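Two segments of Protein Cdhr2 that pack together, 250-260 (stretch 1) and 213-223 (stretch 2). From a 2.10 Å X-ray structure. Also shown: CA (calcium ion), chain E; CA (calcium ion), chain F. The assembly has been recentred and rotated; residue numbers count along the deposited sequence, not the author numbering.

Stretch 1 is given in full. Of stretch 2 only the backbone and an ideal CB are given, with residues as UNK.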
# COMPACT_ATOMS: atom_id res chain seq x y z
N ASP A 250 30.94 -5.47 -3.71
CA ASP A 250 30.18 -4.61 -2.83
C ASP A 250 31.13 -3.49 -2.35
O ASP A 250 31.88 -3.62 -1.35
CB ASP A 250 29.57 -5.39 -1.64
CG ASP A 250 28.71 -6.57 -2.08
OD1 ASP A 250 27.60 -6.36 -2.51
OD2 ASP A 250 29.15 -7.74 -2.00
N LYS A 251 31.05 -2.36 -3.04
CA LYS A 251 32.00 -1.24 -2.86
C LYS A 251 31.73 -0.44 -1.59
O LYS A 251 32.57 0.31 -1.18
CB LYS A 251 32.03 -0.28 -4.07
CG LYS A 251 32.28 -0.95 -5.41
CD LYS A 251 33.66 -1.58 -5.51
CE LYS A 251 33.83 -2.24 -6.87
NZ LYS A 251 34.97 -3.19 -6.88
N GLY A 252 30.57 -0.59 -0.99
CA GLY A 252 30.29 -0.06 0.32
C GLY A 252 30.83 -0.90 1.47
O GLY A 252 30.72 -0.51 2.61
N ILE A 253 31.38 -2.06 1.14
CA ILE A 253 31.86 -3.03 2.06
C ILE A 253 33.35 -3.25 1.88
O ILE A 253 34.08 -3.12 2.85
CB ILE A 253 31.04 -4.36 2.01
CG1 ILE A 253 29.61 -4.10 2.52
CG2 ILE A 253 31.63 -5.45 2.92
CD1 ILE A 253 28.56 -5.16 2.13
N ASN A 254 33.81 -3.56 0.68
CA ASN A 254 35.22 -3.95 0.41
C ASN A 254 35.78 -4.90 1.48
O ASN A 254 36.74 -4.57 2.18
CB ASN A 254 36.18 -2.75 0.24
CG ASN A 254 35.52 -1.54 -0.34
OD1 ASN A 254 35.20 -1.50 -1.54
ND2 ASN A 254 35.37 -0.50 0.49
N ASP A 255 35.14 -6.06 1.57
CA ASP A 255 35.49 -7.17 2.44
C ASP A 255 36.84 -7.68 1.96
O ASP A 255 37.10 -7.68 0.77
CB ASP A 255 34.43 -8.29 2.28
CG ASP A 255 34.46 -9.34 3.40
OD1 ASP A 255 35.29 -9.27 4.32
OD2 ASP A 255 33.63 -10.27 3.35
N ILE A 256 37.67 -8.15 2.88
CA ILE A 256 38.94 -8.77 2.54
C ILE A 256 38.72 -10.07 1.73
O ILE A 256 37.74 -10.80 1.96
CB ILE A 256 39.75 -9.11 3.81
CG1 ILE A 256 40.10 -7.82 4.59
CG2 ILE A 256 41.05 -9.82 3.44
CD1 ILE A 256 40.80 -8.06 5.92
N VAL A 257 39.65 -10.38 0.83
CA VAL A 257 39.57 -11.61 0.05
C VAL A 257 40.76 -12.52 0.32
O VAL A 257 41.88 -12.04 0.43
CB VAL A 257 39.50 -11.29 -1.47
CG1 VAL A 257 39.64 -12.55 -2.27
CG2 VAL A 257 38.20 -10.59 -1.78
N THR A 258 40.51 -13.83 0.41
CA THR A 258 41.58 -14.82 0.44
C THR A 258 41.49 -15.70 -0.79
O THR A 258 40.53 -15.64 -1.54
CB THR A 258 41.56 -15.69 1.70
OG1 THR A 258 40.34 -16.42 1.75
CG2 THR A 258 41.65 -14.83 2.90
N TYR A 259 42.53 -16.51 -1.00
CA TYR A 259 42.70 -17.24 -2.26
C TYR A 259 43.09 -18.66 -1.91
O TYR A 259 43.67 -18.90 -0.89
CB TYR A 259 43.82 -16.60 -3.11
CG TYR A 259 43.60 -15.11 -3.35
CD1 TYR A 259 44.06 -14.13 -2.45
CD2 TYR A 259 42.93 -14.69 -4.46
CE1 TYR A 259 43.83 -12.77 -2.69
CE2 TYR A 259 42.70 -13.36 -4.69
CZ TYR A 259 43.14 -12.40 -3.84
OH TYR A 259 42.84 -11.10 -4.18
N SER A 260 42.75 -19.60 -2.77
CA SER A 260 43.27 -20.97 -2.69
C SER A 260 43.34 -21.50 -4.13
O SER A 260 42.65 -21.01 -4.99
CB SER A 260 42.35 -21.85 -1.84
OG SER A 260 41.01 -21.78 -2.31
N UNK A 213 22.24 1.35 2.35
CA UNK A 213 23.32 0.61 2.98
C UNK A 213 23.65 -0.60 2.14
O UNK A 213 22.77 -1.42 1.77
CB UNK A 213 22.95 0.20 4.41
N UNK A 214 24.92 -0.72 1.83
CA UNK A 214 25.41 -1.81 1.00
C UNK A 214 25.46 -3.07 1.86
O UNK A 214 26.00 -3.07 3.00
CB UNK A 214 26.78 -1.49 0.41
N UNK A 215 24.86 -4.14 1.32
CA UNK A 215 24.87 -5.44 2.00
C UNK A 215 25.64 -6.46 1.16
O UNK A 215 25.75 -6.29 -0.02
CB UNK A 215 23.44 -5.93 2.26
N UNK A 216 26.22 -7.48 1.80
CA UNK A 216 27.12 -8.35 1.06
C UNK A 216 26.35 -9.38 0.23
O UNK A 216 25.98 -10.44 0.74
CB UNK A 216 28.08 -9.06 2.02
N UNK A 217 26.08 -9.03 -1.03
CA UNK A 217 25.38 -9.94 -1.94
C UNK A 217 25.90 -9.93 -3.36
O UNK A 217 25.20 -10.36 -4.25
CB UNK A 217 23.89 -9.59 -1.96
N UNK A 218 27.12 -9.44 -3.57
CA UNK A 218 27.76 -9.51 -4.85
C UNK A 218 29.08 -10.22 -4.63
O UNK A 218 29.83 -9.94 -3.65
CB UNK A 218 27.94 -8.13 -5.47
N UNK A 219 29.38 -11.14 -5.53
CA UNK A 219 30.61 -11.92 -5.44
C UNK A 219 31.84 -11.05 -5.79
O UNK A 219 31.69 -10.00 -6.41
CB UNK A 219 30.53 -13.13 -6.37
N UNK A 220 33.04 -11.48 -5.36
CA UNK A 220 34.29 -10.81 -5.77
C UNK A 220 34.65 -11.01 -7.23
O UNK A 220 34.29 -12.03 -7.81
CB UNK A 220 35.45 -11.31 -4.91
N UNK A 221 35.39 -10.07 -7.81
CA UNK A 221 35.84 -10.15 -9.22
C UNK A 221 37.34 -9.93 -9.38
O UNK A 221 37.89 -8.95 -8.87
CB UNK A 221 35.09 -9.12 -10.07
N UNK A 222 37.98 -10.81 -10.12
CA UNK A 222 39.38 -10.64 -10.44
C UNK A 222 39.61 -9.36 -11.25
O UNK A 222 38.76 -8.94 -12.02
CB UNK A 222 39.89 -11.86 -11.21
N UNK A 223 40.77 -8.75 -11.05
CA UNK A 223 41.14 -7.51 -11.71
C UNK A 223 41.37 -7.69 -13.22
O UNK A 223 41.03 -6.81 -14.00
CB UNK A 223 42.40 -6.94 -11.06
CA CA E . 25.57 -5.29 -2.07
CA CA F . 30.67 -9.27 -1.60

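Position 213 sets its CB sideways to stretch 1, with nothing of that stretch within 5.5 Å, so the contact hardly constrains it; a beta-branched residue would suit the extended backbone. It is Ile213, whose side chain leads away.

Position 214 is far more restricted. Its CB points toward stretch 1, 3.8 Å from Gly252 CA, where glycine leaves room, and the backbone N of Gly252 and the chain E calcium lie within reach. A short acidic side chain would serve both, with Asn a weaker alternative. The residue is Asp214, with chi1 t: OD1 binds the calcium at 2.3 Å, while OD2 accepts a hydrogen bond from Gly252 N at 2.8 Å. One carboxylate thus ties the metal to the turn.

At 215 the CB points away, and the backbone carbonyl O already lies 2.3 Å from the chain E calcium, so the backbone supplies the ligand and most side chains are allowed, polar or charged ones among them. It is Glu215; its carboxylate takes no part in binding the metal.

Position 216 has a sideways CB 3.9 Å from Ile253 CD1, and its phi of -80° admits proline; a compact apolar residue would fit. Pro216 places CD 3.6 Å from Ile253 CD1, making a small apolar contact beside the ions.

The CB at 217 points away from stretch 1, yet the chain E calcium is close enough for a short oxygen-bearing side chain to turn back to it. Asp, or perhaps Asn, would suit. Asp217, with chi1 p, binds the ion through OD1 at 2.4 Å, sharing it with Asp250 OD1.

At 218 the backbone does the specific work: N donates to Asp250 OD2 at 3.1 Å, and O binds the chain F calcium at 2.3 Å. The CB points toward stretch 1, 3.5 Å from Asp250 OD1; an apolar chain such as Leu, Ile or Met, or an uncharged polar one, would fit. Leu218 fills the place with an apolar chain that does not ligate either ion.

Position 219 points away, and polar residues are natural; it is Asp219.

At 220, phi is -71° and the CB lies 4.2 Å from Val257 CG2, favouring proline or a small aliphatic. Pro220 makes a loose apolar contact, its CB 4.3 Å from Val257 CG2.

Position 221 points away and admits many residues, long polar ones included; it is Arg221.

At 222 the CB is sideways and distant, but a large side chain could reach Tyr259. Phe222 does so, bringing CE1 to 4.4 Å from Tyr259 CE2, near the plane of the tyrosine ring at its edge.

Position 223, out of reach and unconstrained, is Ile223.

Stretch 2, residues 213-223: IDEPDLDPRFI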
# COMPACT_ATOMS: atom_id res chain seq x y z
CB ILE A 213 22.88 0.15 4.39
CG1 ILE A 213 22.70 1.36 5.32
CG2 ILE A 213 23.84 -0.88 5.00
CD1 ILE A 213 21.96 0.99 6.61
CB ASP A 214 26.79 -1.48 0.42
CG ASP A 214 27.16 -2.37 -0.76
OD1 ASP A 214 26.33 -3.26 -1.21
OD2 ASP A 214 28.28 -2.14 -1.24
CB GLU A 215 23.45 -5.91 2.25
CG GLU A 215 22.69 -5.09 3.28
CD GLU A 215 21.28 -5.67 3.47
OE1 GLU A 215 20.36 -5.41 2.66
OE2 GLU A 215 21.11 -6.42 4.43
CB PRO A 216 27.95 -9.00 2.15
CG PRO A 216 27.09 -8.98 3.38
CD PRO A 216 26.25 -7.74 3.26
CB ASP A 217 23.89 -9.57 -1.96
CG ASP A 217 23.62 -8.17 -2.50
OD1 ASP A 217 24.54 -7.32 -2.71
OD2 ASP A 217 22.43 -7.90 -2.70
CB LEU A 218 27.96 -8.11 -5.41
CG LEU A 218 26.69 -7.34 -5.75
CD1 LEU A 218 27.04 -5.91 -6.09
CD2 LEU A 218 26.00 -7.99 -6.95
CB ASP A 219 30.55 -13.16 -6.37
CG ASP A 219 29.63 -14.28 -5.81
OD1 ASP A 219 29.27 -14.27 -4.61
OD2 ASP A 219 29.27 -15.17 -6.60
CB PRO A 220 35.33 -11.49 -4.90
CG PRO A 220 34.78 -12.85 -4.70
CD PRO A 220 33.31 -12.65 -4.52
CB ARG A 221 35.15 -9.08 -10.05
CG ARG A 221 33.72 -9.42 -10.39
CD ARG A 221 33.03 -8.19 -10.96
NE ARG A 221 32.10 -8.56 -12.03
CZ ARG A 221 32.44 -8.93 -13.27
NH1 ARG A 221 31.48 -9.25 -14.14
NH2 ARG A 221 33.71 -9.02 -13.66
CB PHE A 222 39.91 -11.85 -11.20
CG PHE A 222 40.08 -13.05 -10.33
CD1 PHE A 222 41.26 -13.22 -9.60
CD2 PHE A 222 39.07 -13.99 -10.20
CE1 PHE A 222 41.42 -14.32 -8.79
CE2 PHE A 222 39.22 -15.08 -9.36
CZ PHE A 222 40.39 -15.25 -8.66
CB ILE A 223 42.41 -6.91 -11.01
CG1 ILE A 223 42.07 -6.47 -9.58
CG2 ILE A 223 43.01 -5.74 -11.79
CD1 ILE A 223 40.81 -5.62 -9.46
O HOH W 1 24.90 -4.07 -4.00
O HOH W 2 29.01 -11.00 -0.74
O HOH W 3 30.80 -8.11 0.61
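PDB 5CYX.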